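Local coordinates for protein E3 ubiquitin ligase RavN (PDB 5MIY) that acts as an E3 ubiquitin ligase of Legionella pneumophila, an effector that probably promotes transfer of ubiquitin to target proteins, at residues Ser72-Leu75 with Leu76-Asp80. Residues are numbered along the deposited sequence; the frame is centred on the assembly and turned at random.
Sequences SNKL and LFEED. With SO4 (sulfate ion), chain E.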
loop_
_atom_site.group_PDB
_atom_site.type_symbol
_atom_site.label_atom_id
_atom_site.label_comp_id
_atom_site.label_asym_id
_atom_site.label_seq_id
_atom_site.Cartn_x
_atom_site.Cartn_y
_atom_site.Cartn_z
ATOM N N SER A 72 3.912 2.763 17.410
ATOM C CA SER A 72 4.508 2.012 18.506
ATOM C C SER A 72 3.868 0.643 18.704
ATOM O O SER A 72 4.259 -0.080 19.627
ATOM C CB SER A 72 4.410 2.814 19.805
ATOM O OG SER A 72 3.068 3.198 20.043
ATOM N N ASN A 73 2.893 0.275 17.878
ATOM C CA ASN A 73 2.220 -1.012 18.014
ATOM C C ASN A 73 3.108 -2.109 17.438
ATOM O O ASN A 73 3.460 -2.072 16.253
ATOM C CB ASN A 73 0.865 -0.978 17.312
ATOM C CG ASN A 73 -0.027 -2.136 17.714
ATOM O OD1 ASN A 73 0.332 -3.300 17.542
ATOM N ND2 ASN A 73 -1.199 -1.820 18.255
ATOM N N LYS A 74 3.463 -3.088 18.275
ATOM C CA LYS A 74 4.401 -4.128 17.866
ATOM C C LYS A 74 3.829 -5.028 16.774
ATOM O O LYS A 74 4.582 -5.769 16.133
ATOM C CB LYS A 74 4.820 -4.957 19.088
ATOM C CG LYS A 74 5.859 -6.048 18.810
ATOM C CD LYS A 74 6.223 -6.833 20.067
ATOM C CE LYS A 74 5.473 -8.162 20.138
ATOM N NZ LYS A 74 4.083 -8.010 20.673
ATOM N N LEU A 75 2.519 -4.973 16.536
ATOM C CA LEU A 75 1.952 -5.720 15.419
ATOM C C LEU A 75 2.408 -5.146 14.084
ATOM O O LEU A 75 2.743 -5.895 13.159
ATOM C CB LEU A 75 0.428 -5.712 15.508
ATOM C CG LEU A 75 -0.328 -6.842 14.818
ATOM C CD1 LEU A 75 0.439 -8.158 14.891
ATOM C CD2 LEU A 75 -1.697 -6.974 15.457
ATOM N N LEU A 76 2.439 -3.819 13.972
ATOM C CA LEU A 76 2.710 -3.155 12.704
ATOM C C LEU A 76 4.169 -2.752 12.535
ATOM O O LEU A 76 4.655 -2.686 11.399
ATOM C CB LEU A 76 1.818 -1.916 12.567
ATOM C CG LEU A 76 0.312 -2.190 12.610
ATOM C CD1 LEU A 76 -0.489 -0.899 12.753
ATOM C CD2 LEU A 76 -0.112 -2.951 11.363
ATOM N N PHE A 77 4.883 -2.478 13.625
ATOM C CA PHE A 77 6.246 -1.968 13.552
ATOM C C PHE A 77 7.159 -2.772 14.461
ATOM O O PHE A 77 6.813 -3.039 15.617
ATOM C CB PHE A 77 6.301 -0.488 13.937
ATOM C CG PHE A 77 5.678 0.423 12.923
ATOM C CD1 PHE A 77 4.330 0.729 12.988
ATOM C CD2 PHE A 77 6.441 0.973 11.903
ATOM C CE1 PHE A 77 3.746 1.567 12.059
ATOM C CE2 PHE A 77 5.868 1.817 10.970
ATOM C CZ PHE A 77 4.512 2.112 11.049
ATOM N N GLU A 78 8.323 -3.149 13.936
ATOM C CA GLU A 78 9.375 -3.818 14.699
ATOM C C GLU A 78 10.624 -2.949 14.595
ATOM O O GLU A 78 11.274 -2.912 13.544
ATOM C CB GLU A 78 9.637 -5.232 14.179
ATOM C CG GLU A 78 8.449 -5.905 13.492
ATOM C CD GLU A 78 7.289 -6.189 14.433
ATOM O OE1 GLU A 78 6.155 -6.385 13.937
ATOM O OE2 GLU A 78 7.508 -6.222 15.666
ATOM N N GLU A 79 10.951 -2.250 15.686
ATOM C CA GLU A 79 12.083 -1.321 15.730
ATOM C C GLU A 79 11.884 -0.172 14.740
ATOM O O GLU A 79 12.790 0.200 13.990
ATOM C CB GLU A 79 13.411 -2.044 15.477
ATOM C CG GLU A 79 13.664 -3.225 16.400
ATOM C CD GLU A 79 15.070 -3.226 16.969
ATOM O OE1 GLU A 79 15.360 -2.378 17.840
ATOM O OE2 GLU A 79 15.886 -4.073 16.544
ATOM N N ASP A 80 10.671 0.386 14.748
ATOM C CA ASP A 80 10.267 1.530 13.934
ATOM C C ASP A 80 10.271 1.237 12.435
ATOM O O ASP A 80 10.307 2.168 11.627
ATOM C CB ASP A 80 11.134 2.761 14.224
ATOM C CG ASP A 80 10.430 3.775 15.112
ATOM O OD1 ASP A 80 9.224 3.592 15.388
ATOM O OD2 ASP A 80 11.083 4.755 15.537
HETATM S S SO4 E . -1.154 1.459 19.691
HETATM O O1 SO4 E . -0.242 0.503 20.316
HETATM O O2 SO4 E . -2.013 0.757 18.742
HETATM O O3 SO4 E . -0.379 2.483 18.994
HETATM O O4 SO4 E . -1.985 2.090 20.712
#
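The ring of Phe77 meets Asn73 at its edge, where the backbone O of Asn73 lies near the ring plane, 4.4 Å from CD1 of Phe77, while Leu67 of helix 64-68, Pro7 and Leu82 also touch this buried side chain. The other flat group, the amide of Asn73, is gripped at both ends. Its ND2 donates an almost straight hydrogen bond to O2 of a sulfate ion, 2.7 Å long with an angle of 173° at the hydrogen; the ion, probably from the crystallisation liquor, is also hydrogen-bonded to ND1 of His70. Its OD1 accepts from N of Leu75 at 2.9 Å, in the carbonyl plane and on a lone pair, which fixes the rotation of the amide. With CG anti to the backbone N (chi1 -165°), OD1 is brought alongside N of Leu75. Accepting from the backbone N two residues on makes this an Asx turn, here in the loop between helices 64-68 and 89-96. The chain bend itself is made by the main chain: the backbone O of Asn73 accepts from two backbone N-H groups, those of Leu76 and Phe77, each N 3.0 Å from it, a beta turn continued by one residue into a single helix-like turn. Leu76, buried, packs on Leu67 of helix 64-68 and on Phe96 of helix 89-96. On the exposed side, the Glu78 chain is turned about its CB-CG bond (chi2 -66°) and brings OE1 to 2.8 Å from the backbone O of Lys74, while OE2 lies 3.6 Å from CG of Lys74.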